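Local coordinates for adhesion and penetration protein autotransporter (PDB 3SYJ) that promotes bacterial adherence to and invasion of host cells, its passenger domain self-associating between bacteria and probably acting as a serine protease, at residues 3-8 against 159-164; 10-15 against 209-214; 705-710 against 725-730; 713-718 against 733-738. One frame throughout, in Å; residues are numbered along the deposited sequence.

Contact 1: 3-8 against 159-164; sequences TYFGID and QFWRND
Thr3 N gives a nearly straight hydrogen bond to Phe160 O at 2.9 Å, the first of three backbone bonds that join 3-8 to 159-164. Arg162 N then answers to Thr3 O, which also takes a CA-H...O contact from Trp161. The third runs from Phe5 N to Arg162 O over 2.8 Å, its donor standing 38° above the carbonyl plane, at the point where the chain turns out of the strand in a type I turn from Tyr4 to Ile7, closed by Ile7 N on Tyr4 O. This is a short parallel ladder in the N-terminal protease domain: strand 2-4 lies at the margin of a small three-stranded sheet, and strand 159-162 in its middle. Tyr4 has CG anti to its backbone N (chi1 177°), and its hydroxyl donates to Asp164 OD1 at 2.6 Å, on the syn side of the carboxylate; the tyrosine's length suits it to bridge to an acid beyond the strand end. Gly6 fits the turn, its N lying over a face of the Tyr4 ring, where a side chain would strike that ring. Beyond the end of strand 2-4, Phe5 CD1 sits over one face of the Trp161 indole, 3.4 Å from CE2, the planes 39° apart; Trp161 is on the sheet face opposite Tyr4. The indole NE1 is satisfied by Asp169, while Lys34 approaches the Phe5 ring as a cation-pi partner and donates to Phe5 O.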
# COMPACT_ATOMS: atom_id res chain seq x y z
N THR A 3 42.91 -47.61 -17.89
CA THR A 3 42.68 -46.58 -16.90
C THR A 3 43.35 -46.95 -15.57
O THR A 3 43.83 -48.07 -15.39
CB THR A 3 41.17 -46.35 -16.67
OG1 THR A 3 40.58 -47.52 -16.09
CG2 THR A 3 40.47 -46.03 -17.99
N TYR A 4 43.36 -46.00 -14.64
CA TYR A 4 43.93 -46.18 -13.32
C TYR A 4 42.84 -46.51 -12.30
O TYR A 4 41.97 -45.68 -12.01
CB TYR A 4 44.67 -44.90 -12.92
CG TYR A 4 45.27 -44.91 -11.53
CD1 TYR A 4 45.80 -46.07 -10.97
CD2 TYR A 4 45.34 -43.73 -10.79
CE1 TYR A 4 46.35 -46.06 -9.70
CE2 TYR A 4 45.89 -43.72 -9.52
CZ TYR A 4 46.39 -44.89 -8.98
OH TYR A 4 46.95 -44.87 -7.72
N PHE A 5 42.89 -47.73 -11.76
CA PHE A 5 41.91 -48.20 -10.79
C PHE A 5 41.91 -47.37 -9.50
O PHE A 5 40.97 -47.45 -8.71
CB PHE A 5 42.14 -49.68 -10.47
CG PHE A 5 41.08 -50.28 -9.57
CD1 PHE A 5 39.79 -50.45 -10.03
CD2 PHE A 5 41.39 -50.66 -8.27
CE1 PHE A 5 38.81 -50.99 -9.21
CE2 PHE A 5 40.42 -51.21 -7.45
CZ PHE A 5 39.13 -51.38 -7.92
N GLY A 6 42.95 -46.56 -9.31
CA GLY A 6 43.00 -45.65 -8.18
C GLY A 6 42.09 -44.44 -8.31
O GLY A 6 41.94 -43.66 -7.36
N ILE A 7 41.50 -44.28 -9.49
CA ILE A 7 40.56 -43.20 -9.77
C ILE A 7 39.24 -43.80 -10.28
O ILE A 7 39.26 -44.76 -11.05
CB ILE A 7 41.14 -42.23 -10.81
CG1 ILE A 7 42.28 -41.41 -10.20
CG2 ILE A 7 40.07 -41.30 -11.37
CD1 ILE A 7 43.13 -40.71 -11.22
N ASP A 8 38.11 -43.25 -9.82
CA ASP A 8 36.79 -43.73 -10.24
C ASP A 8 36.75 -43.91 -11.75
O ASP A 8 37.13 -43.01 -12.49
CB ASP A 8 35.70 -42.75 -9.85
CG ASP A 8 35.40 -42.76 -8.38
OD1 ASP A 8 35.73 -43.76 -7.71
OD2 ASP A 8 34.82 -41.78 -7.89
N GLN A 159 39.27 -52.91 -22.72
CA GLN A 159 39.30 -52.02 -21.56
C GLN A 159 39.95 -52.67 -20.34
O GLN A 159 39.57 -53.76 -19.93
CB GLN A 159 37.88 -51.51 -21.23
CG GLN A 159 37.11 -50.92 -22.41
CD GLN A 159 37.61 -49.55 -22.86
OE1 GLN A 159 38.57 -49.00 -22.31
NE2 GLN A 159 36.95 -48.99 -23.88
N PHE A 160 40.93 -51.98 -19.77
CA PHE A 160 41.60 -52.43 -18.57
C PHE A 160 41.57 -51.34 -17.52
O PHE A 160 41.47 -50.16 -17.86
CB PHE A 160 43.07 -52.73 -18.86
CG PHE A 160 43.30 -53.84 -19.85
CD1 PHE A 160 43.58 -55.12 -19.42
CD2 PHE A 160 43.28 -53.58 -21.21
CE1 PHE A 160 43.81 -56.14 -20.32
CE2 PHE A 160 43.52 -54.60 -22.12
CZ PHE A 160 43.78 -55.88 -21.68
N TRP A 161 41.65 -51.72 -16.25
CA TRP A 161 42.15 -50.78 -15.25
C TRP A 161 43.37 -51.36 -14.52
O TRP A 161 43.49 -52.58 -14.39
CB TRP A 161 41.07 -50.29 -14.28
CG TRP A 161 40.35 -51.34 -13.50
CD1 TRP A 161 40.91 -52.37 -12.81
CD2 TRP A 161 38.94 -51.44 -13.31
NE1 TRP A 161 39.93 -53.11 -12.21
CE2 TRP A 161 38.71 -52.56 -12.50
CE3 TRP A 161 37.85 -50.69 -13.75
CZ2 TRP A 161 37.44 -52.96 -12.12
CZ3 TRP A 161 36.59 -51.08 -13.37
CH2 TRP A 161 36.39 -52.20 -12.57
N ARG A 162 44.27 -50.49 -14.11
CA ARG A 162 45.53 -50.92 -13.50
C ARG A 162 45.62 -50.41 -12.07
O ARG A 162 45.28 -49.27 -11.80
CB ARG A 162 46.71 -50.38 -14.29
CG ARG A 162 46.69 -50.76 -15.75
CD ARG A 162 48.09 -50.91 -16.31
NE ARG A 162 48.05 -51.86 -17.41
CZ ARG A 162 48.43 -53.13 -17.30
NH1 ARG A 162 48.91 -53.58 -16.15
NH2 ARG A 162 48.35 -53.94 -18.34
N ASN A 163 46.08 -51.27 -11.17
CA ASN A 163 46.19 -50.90 -9.76
C ASN A 163 47.57 -50.34 -9.42
O ASN A 163 48.39 -50.09 -10.30
CB ASN A 163 45.82 -52.06 -8.84
CG ASN A 163 46.78 -53.23 -8.95
OD1 ASN A 163 47.93 -53.07 -9.36
ND2 ASN A 163 46.31 -54.42 -8.57
N ASP A 164 47.81 -50.15 -8.13
CA ASP A 164 49.05 -49.53 -7.68
C ASP A 164 50.28 -50.42 -7.89
O ASP A 164 51.42 -49.96 -7.82
CB ASP A 164 48.91 -49.06 -6.23
CG ASP A 164 48.34 -47.66 -6.14
OD1 ASP A 164 48.50 -46.90 -7.11
OD2 ASP A 164 47.73 -47.31 -5.10

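Contact 2: 10-15 against 209-214; sequences QYYRDF and LPIAGS
Tyr12 and Leu209 are the nearest CA pair of the two backbones, 7.4 Å apart. Residues 10-15 are helical, with Asp14 N on Gln10 O and Phe15 N on Tyr11 O, whereas 209-214 is an irregular segment whose own backbone bonds go to other partners: Ile211 to Asn182 and Ala212 to His2. No hydrogen bond crosses the contact, so side chains alone fill the gap. Leu209 points toward the helix, and its two methyls meet different residues. CD2 lies over one face of the Tyr12 ring, 4.1 Å from the centroid and 25° off the normal, a CH-pi contact displaced toward the rim near CZ. The same methyl reaches Tyr11 CB at 3.9 Å. The other, CD1, meets Phe15 CD1 at 4.0 Å. Tyr12 has CG anti to its carbonyl carbon (chi1 -59°), and its ring comes nearer to the loop than the direction of its CB would suggest. Ile211 CD1 adds a looser contact with Tyr12 CD1 at 4.5 Å. A branched aliphatic residue suits a site flanked by three aromatic residues of one helix, since each methyl can serve a different neighbour. Tyr11 is amphipathic: its CB packs here while its hydroxyl bonds to Tyr32 N. Phe15 also meets Phe22 edge-to-face. On the side of the helix turned from the loop, Gln10 NE2 donates to Asp14 OD1. The whole is hydrophobic helix-on-loop packing within the core of the peptidase S6 domain, away from its predicted active-site serine.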
# COMPACT_ATOMS: atom_id res chain seq x y z
N GLN A 10 34.26 -43.81 -13.46
CA GLN A 10 33.29 -42.86 -13.98
C GLN A 10 33.93 -41.66 -14.67
O GLN A 10 33.41 -41.17 -15.67
CB GLN A 10 32.33 -42.39 -12.89
CG GLN A 10 31.06 -41.76 -13.45
CD GLN A 10 30.19 -42.75 -14.21
OE1 GLN A 10 30.00 -43.89 -13.78
NE2 GLN A 10 29.65 -42.32 -15.35
N TYR A 11 35.07 -41.19 -14.15
CA TYR A 11 35.76 -40.05 -14.77
C TYR A 11 36.05 -40.32 -16.24
O TYR A 11 35.77 -39.51 -17.10
CB TYR A 11 37.08 -39.76 -14.06
CG TYR A 11 36.95 -38.96 -12.79
CD1 TYR A 11 36.73 -37.59 -12.82
CD2 TYR A 11 37.09 -39.57 -11.55
CE1 TYR A 11 36.62 -36.85 -11.65
CE2 TYR A 11 36.99 -38.86 -10.38
CZ TYR A 11 36.76 -37.50 -10.43
OH TYR A 11 36.66 -36.80 -9.25
N TYR A 12 36.61 -41.49 -16.51
CA TYR A 12 37.00 -41.83 -17.86
C TYR A 12 35.79 -42.05 -18.76
O TYR A 12 35.86 -41.84 -19.97
CB TYR A 12 37.84 -43.09 -17.81
CG TYR A 12 39.09 -42.98 -16.98
CD1 TYR A 12 40.27 -42.45 -17.51
CD2 TYR A 12 39.11 -43.43 -15.66
CE1 TYR A 12 41.42 -42.36 -16.75
CE2 TYR A 12 40.26 -43.34 -14.89
CZ TYR A 12 41.42 -42.81 -15.44
OH TYR A 12 42.55 -42.73 -14.67
N ARG A 13 34.69 -42.51 -18.19
CA ARG A 13 33.48 -42.72 -18.97
C ARG A 13 32.83 -41.37 -19.28
O ARG A 13 32.48 -41.10 -20.43
CB ARG A 13 32.51 -43.63 -18.23
CG ARG A 13 32.97 -45.08 -18.08
CD ARG A 13 33.12 -45.78 -19.42
NE ARG A 13 32.10 -45.35 -20.37
CZ ARG A 13 30.83 -45.74 -20.33
NH1 ARG A 13 30.46 -46.59 -19.39
NH2 ARG A 13 29.95 -45.29 -21.22
N ASP A 14 32.68 -40.53 -18.27
CA ASP A 14 32.09 -39.20 -18.45
C ASP A 14 32.89 -38.38 -19.45
O ASP A 14 32.33 -37.70 -20.31
CB ASP A 14 31.97 -38.46 -17.11
CG ASP A 14 30.81 -38.96 -16.26
OD1 ASP A 14 30.00 -39.77 -16.76
OD2 ASP A 14 30.70 -38.54 -15.08
N PHE A 15 34.22 -38.47 -19.34
CA PHE A 15 35.14 -37.77 -20.22
C PHE A 15 34.79 -38.08 -21.68
O PHE A 15 34.63 -37.18 -22.50
CB PHE A 15 36.59 -38.18 -19.91
CG PHE A 15 37.62 -37.14 -20.28
CD1 PHE A 15 37.98 -36.15 -19.39
CD2 PHE A 15 38.25 -37.17 -21.52
CE1 PHE A 15 38.93 -35.20 -19.72
CE2 PHE A 15 39.20 -36.23 -21.86
CZ PHE A 15 39.55 -35.24 -20.96
N LEU A 209 44.21 -37.52 -15.94
CA LEU A 209 43.54 -38.71 -16.47
C LEU A 209 44.23 -39.25 -17.71
O LEU A 209 43.61 -39.32 -18.77
CB LEU A 209 42.08 -38.39 -16.78
CG LEU A 209 41.21 -37.97 -15.59
CD1 LEU A 209 39.90 -37.35 -16.08
CD2 LEU A 209 40.93 -39.14 -14.64
N PRO A 210 45.50 -39.64 -17.60
CA PRO A 210 46.18 -40.19 -18.77
C PRO A 210 45.58 -41.54 -19.12
O PRO A 210 45.31 -42.33 -18.22
CB PRO A 210 47.62 -40.39 -18.30
CG PRO A 210 47.73 -39.68 -16.99
CD PRO A 210 46.36 -39.66 -16.40
N ILE A 211 45.39 -41.80 -20.41
CA ILE A 211 44.83 -43.07 -20.84
C ILE A 211 45.56 -43.61 -22.07
O ILE A 211 45.80 -42.89 -23.04
CB ILE A 211 43.32 -42.94 -21.13
CG1 ILE A 211 42.67 -44.30 -21.37
CG2 ILE A 211 43.07 -41.99 -22.31
CD1 ILE A 211 41.17 -44.22 -21.54
N ALA A 212 45.93 -44.88 -22.01
CA ALA A 212 46.67 -45.51 -23.10
C ALA A 212 45.74 -46.42 -23.88
O ALA A 212 44.76 -46.93 -23.35
CB ALA A 212 47.83 -46.31 -22.54
N GLY A 213 46.07 -46.63 -25.15
CA GLY A 213 45.25 -47.47 -26.00
C GLY A 213 45.66 -48.92 -25.89
O GLY A 213 46.70 -49.23 -25.32
N SER A 214 44.83 -49.81 -26.43
CA SER A 214 45.10 -51.24 -26.42
C SER A 214 44.52 -51.88 -27.68
O SER A 214 44.13 -51.17 -28.60
CB SER A 214 44.50 -51.87 -25.17
OG SER A 214 43.20 -51.37 -24.93

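Contact 3: 705-710 against 725-730; sequences GSINLT and GNVTLT
Asn708 and Thr728 lie side by side, and the amide of Asn708 is the flat side-chain group here, with Thr728 CB 3.9 Å from its OD1. A water may link the two polar side chains on this face, but only tentatively: its bond from Asn708 ND2 is weak, and its 2.5 Å to Thr728 OG1 is doubtfully short. The opposite face carries Ile707, Val727, Leu709 and Leu729, in aliphatic pairs: Leu709 CD1 touches Leu729 CD2 at 3.9 Å, and Ile707 CB meets Val727 CG2. Between the faces runs a parallel ladder, its axes 4.7 Å apart. Ile707 N bonds to Asn726 O, Thr728 N to Ile707 O and Leu709 N to Thr728 O, the last bond nearly straight at 172°. Thr730 N closes the series on Leu709 O. Where the strands begin, Gly725 CA comes 3.1 Å from Gly705 O, and a side chain on Gly725 would strike that oxygen, which is why glycine suits the position. The chemistry thus separates by face: aliphatic residues fill the interior of a beta-solenoid, while asparagine and threonine line a surface that can hold water, with backbone bonds joining successive coils.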
# COMPACT_ATOMS: atom_id res chain seq x y z
N GLY A 705 5.58 -14.79 -8.50
CA GLY A 705 4.29 -14.43 -9.07
C GLY A 705 3.24 -14.49 -7.98
O GLY A 705 3.55 -14.70 -6.81
N SER A 706 1.99 -14.29 -8.37
CA SER A 706 0.90 -14.35 -7.41
C SER A 706 0.07 -15.58 -7.70
O SER A 706 0.20 -16.18 -8.76
CB SER A 706 0.04 -13.11 -7.52
OG SER A 706 -0.40 -12.96 -8.86
N ILE A 707 -0.79 -15.94 -6.77
CA ILE A 707 -1.63 -17.11 -6.94
C ILE A 707 -3.10 -16.78 -6.74
O ILE A 707 -3.49 -16.20 -5.73
CB ILE A 707 -1.21 -18.25 -5.98
CG1 ILE A 707 0.27 -18.57 -6.16
CG2 ILE A 707 -2.07 -19.49 -6.22
CD1 ILE A 707 0.75 -19.70 -5.27
N ASN A 708 -3.92 -17.15 -7.71
CA ASN A 708 -5.35 -17.00 -7.57
C ASN A 708 -6.02 -18.35 -7.64
O ASN A 708 -5.85 -19.09 -8.60
CB ASN A 708 -5.90 -16.09 -8.66
CG ASN A 708 -5.66 -14.64 -8.37
OD1 ASN A 708 -6.59 -13.83 -8.39
ND2 ASN A 708 -4.41 -14.29 -8.09
N LEU A 709 -6.79 -18.65 -6.60
CA LEU A 709 -7.58 -19.87 -6.55
C LEU A 709 -9.06 -19.52 -6.63
O LEU A 709 -9.54 -18.62 -5.93
CB LEU A 709 -7.30 -20.64 -5.26
CG LEU A 709 -5.83 -20.94 -4.96
CD1 LEU A 709 -5.72 -21.77 -3.70
CD2 LEU A 709 -5.22 -21.68 -6.13
N THR A 710 -9.79 -20.24 -7.48
CA THR A 710 -11.23 -20.04 -7.59
C THR A 710 -11.93 -21.39 -7.50
O THR A 710 -11.28 -22.43 -7.41
CB THR A 710 -11.62 -19.32 -8.90
OG1 THR A 710 -11.29 -20.14 -10.03
CG2 THR A 710 -10.89 -17.99 -9.02
N GLY A 725 5.02 -13.59 -3.62
CA GLY A 725 3.81 -13.03 -4.19
C GLY A 725 2.61 -13.23 -3.27
O GLY A 725 2.73 -13.84 -2.21
N ASN A 726 1.46 -12.72 -3.69
CA ASN A 726 0.22 -12.82 -2.91
C ASN A 726 -0.61 -14.03 -3.30
O ASN A 726 -0.46 -14.58 -4.39
CB ASN A 726 -0.64 -11.56 -3.07
CG ASN A 726 0.15 -10.28 -2.86
OD1 ASN A 726 0.91 -10.14 -1.91
ND2 ASN A 726 -0.05 -9.32 -3.76
N VAL A 727 -1.50 -14.45 -2.40
CA VAL A 727 -2.48 -15.47 -2.72
C VAL A 727 -3.88 -14.88 -2.54
O VAL A 727 -4.15 -14.17 -1.57
CB VAL A 727 -2.34 -16.70 -1.81
CG1 VAL A 727 -3.39 -17.75 -2.16
CG2 VAL A 727 -0.94 -17.29 -1.90
N THR A 728 -4.76 -15.17 -3.49
CA THR A 728 -6.15 -14.72 -3.44
C THR A 728 -7.10 -15.89 -3.64
O THR A 728 -6.94 -16.69 -4.56
CB THR A 728 -6.40 -13.66 -4.50
OG1 THR A 728 -5.51 -12.56 -4.29
CG2 THR A 728 -7.84 -13.16 -4.42
N LEU A 729 -8.10 -16.01 -2.78
CA LEU A 729 -8.98 -17.16 -2.82
C LEU A 729 -10.43 -16.74 -2.84
O LEU A 729 -10.82 -15.78 -2.19
CB LEU A 729 -8.73 -18.07 -1.62
CG LEU A 729 -7.32 -18.62 -1.46
CD1 LEU A 729 -6.47 -17.59 -0.74
CD2 LEU A 729 -7.35 -19.92 -0.70
N THR A 730 -11.23 -17.48 -3.61
CA THR A 730 -12.66 -17.22 -3.70
C THR A 730 -13.39 -18.55 -3.70
O THR A 730 -12.76 -19.61 -3.72
CB THR A 730 -13.00 -16.46 -4.99
OG1 THR A 730 -12.57 -17.23 -6.12
CG2 THR A 730 -12.32 -15.11 -5.02
O HOH W 1 -3.35 -12.69 -5.61

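Contact 4: 713-718 against 733-738; sequences ATANVK and SQFTLS
Ala715 CB lies at the edge of the Phe735 ring, in its plane and 3.9 Å from CD1, while Val717 CG2 comes to the same rim at CE1. The small alanine lets the broad phenylalanine lie close beside it. One step on, Leu737 CD1 packs against Val717 CG1 at 3.8 Å, the two side chains pointing the same way. Leucine puts CG anti to its backbone N (chi1 -173°), and its CD1 ends nearer to Val717 than the direction of CB alone would suggest. On the other face Asn716 lies beside Thr736, both pointing the same way, with ND2 of Asn716 3.7 Å from Thr736 CB, and a water donates to Ala715 O while also lying 2.9 Å from Thr736 OG1. Threonine and asparagine suit this face: threonine's beta-branching favours an extended backbone, and their polar groups can meet water. What sets the register is the parallel ladder: Gln734 N on Ala713 O, Ala715 N on Gln734 O, Thr736 N on Ala715 O, Val717 N on Thr736 O and Ser738 N on Val717 O. CA-H...O contacts, such as Thr714 CA to Gln734 O at 3.2 Å, supplement them. Ser733 OG bonds to Thr730 O at the bend before strand 734-738. Strand 714-718 is paired on its other side with strand 659-662, and the apolar face packs on strands 701-709 and 727-729, through Leu709, Val727 and Leu729, across the interior of the beta-solenoid.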
# COMPACT_ATOMS: atom_id res chain seq x y z
N ALA A 713 -10.56 -25.00 -6.32
CA ALA A 713 -9.13 -25.16 -6.51
C ALA A 713 -8.34 -25.24 -5.20
O ALA A 713 -8.71 -24.64 -4.19
CB ALA A 713 -8.59 -24.06 -7.41
N THR A 714 -7.24 -25.98 -5.24
CA THR A 714 -6.36 -26.11 -4.09
C THR A 714 -4.93 -25.79 -4.49
O THR A 714 -4.51 -26.11 -5.60
CB THR A 714 -6.41 -27.54 -3.54
OG1 THR A 714 -7.72 -27.81 -3.02
CG2 THR A 714 -5.39 -27.72 -2.42
N ALA A 715 -4.20 -25.13 -3.60
CA ALA A 715 -2.77 -24.90 -3.82
C ALA A 715 -1.97 -25.17 -2.55
O ALA A 715 -2.43 -24.91 -1.44
CB ALA A 715 -2.52 -23.50 -4.33
N ASN A 716 -0.77 -25.70 -2.73
CA ASN A 716 0.05 -26.13 -1.62
C ASN A 716 1.51 -25.71 -1.82
O ASN A 716 2.18 -26.22 -2.71
CB ASN A 716 -0.03 -27.65 -1.52
CG ASN A 716 -0.11 -28.14 -0.09
OD1 ASN A 716 0.85 -28.05 0.68
ND2 ASN A 716 -1.28 -28.68 0.27
N VAL A 717 1.98 -24.78 -1.01
CA VAL A 717 3.40 -24.42 -1.03
C VAL A 717 4.06 -25.01 0.19
O VAL A 717 3.71 -24.67 1.32
CB VAL A 717 3.62 -22.90 -1.06
CG1 VAL A 717 5.11 -22.59 -0.96
CG2 VAL A 717 3.05 -22.30 -2.33
N LYS A 718 5.02 -25.90 -0.02
CA LYS A 718 5.59 -26.66 1.09
C LYS A 718 7.08 -26.90 0.93
O LYS A 718 7.61 -26.86 -0.19
CB LYS A 718 4.88 -28.01 1.20
CG LYS A 718 5.20 -28.93 0.04
CD LYS A 718 4.20 -30.06 -0.09
CE LYS A 718 4.70 -31.08 -1.10
NZ LYS A 718 3.67 -32.11 -1.40
N SER A 733 -12.16 -22.46 -2.55
CA SER A 733 -10.75 -22.78 -2.75
C SER A 733 -9.99 -22.93 -1.43
O SER A 733 -10.39 -22.37 -0.41
CB SER A 733 -10.10 -21.70 -3.61
OG SER A 733 -10.24 -20.44 -3.00
N GLN A 734 -8.89 -23.68 -1.46
CA GLN A 734 -8.08 -23.91 -0.26
C GLN A 734 -6.59 -23.71 -0.52
O GLN A 734 -6.05 -24.22 -1.51
CB GLN A 734 -8.30 -25.32 0.28
CG GLN A 734 -9.75 -25.67 0.56
CD GLN A 734 -9.89 -26.89 1.45
OE1 GLN A 734 -8.95 -27.26 2.16
NE2 GLN A 734 -11.06 -27.51 1.42
N PHE A 735 -5.92 -22.99 0.36
CA PHE A 735 -4.48 -22.78 0.24
C PHE A 735 -3.74 -23.18 1.50
O PHE A 735 -4.13 -22.80 2.60
CB PHE A 735 -4.17 -21.33 -0.09
CG PHE A 735 -2.70 -21.00 -0.07
CD1 PHE A 735 -1.86 -21.45 -1.08
CD2 PHE A 735 -2.16 -20.24 0.95
CE1 PHE A 735 -0.51 -21.15 -1.07
CE2 PHE A 735 -0.80 -19.94 0.97
CZ PHE A 735 0.02 -20.40 -0.04
N THR A 736 -2.66 -23.94 1.34
CA THR A 736 -1.87 -24.40 2.48
C THR A 736 -0.39 -24.04 2.34
O THR A 736 0.25 -24.34 1.33
CB THR A 736 -1.98 -25.92 2.68
OG1 THR A 736 -3.36 -26.29 2.85
CG2 THR A 736 -1.20 -26.34 3.91
N LEU A 737 0.15 -23.38 3.37
CA LEU A 737 1.58 -23.13 3.46
C LEU A 737 2.08 -24.00 4.59
O LEU A 737 1.64 -23.84 5.73
CB LEU A 737 1.85 -21.66 3.76
CG LEU A 737 3.31 -21.18 3.73
CD1 LEU A 737 3.85 -21.18 2.31
CD2 LEU A 737 3.43 -19.80 4.34
N SER A 738 2.98 -24.93 4.28
CA SER A 738 3.37 -25.92 5.28
C SER A 738 4.83 -26.36 5.21
O SER A 738 5.60 -25.91 4.36
CB SER A 738 2.48 -27.16 5.17
OG SER A 738 2.80 -27.91 4.01
O HOH W 2 -4.49 -26.52 0.20

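Overall arrangement
Contacts 1 and 2 belong to the N-terminal protease domain and contacts 3 and 4 to the beta-solenoid, with at least about 30 Å between nearest atoms of the two pairs. Within the first pair, centres 9 Å apart, strand 2-4 runs on into helix 9-17, and their partners follow in the same order, so the segments alternate along the chain; Thr3 and Ile7 pack against Tyr12. The second pair, centres 10 Å apart, alternates likewise: strands 701-709 and 714-718 are answered twenty residues later by 727-729 and 734-738, as one solenoid coil stacks on the next. The passenger domain thus joins a compact enzyme-like head to an elongated stalk.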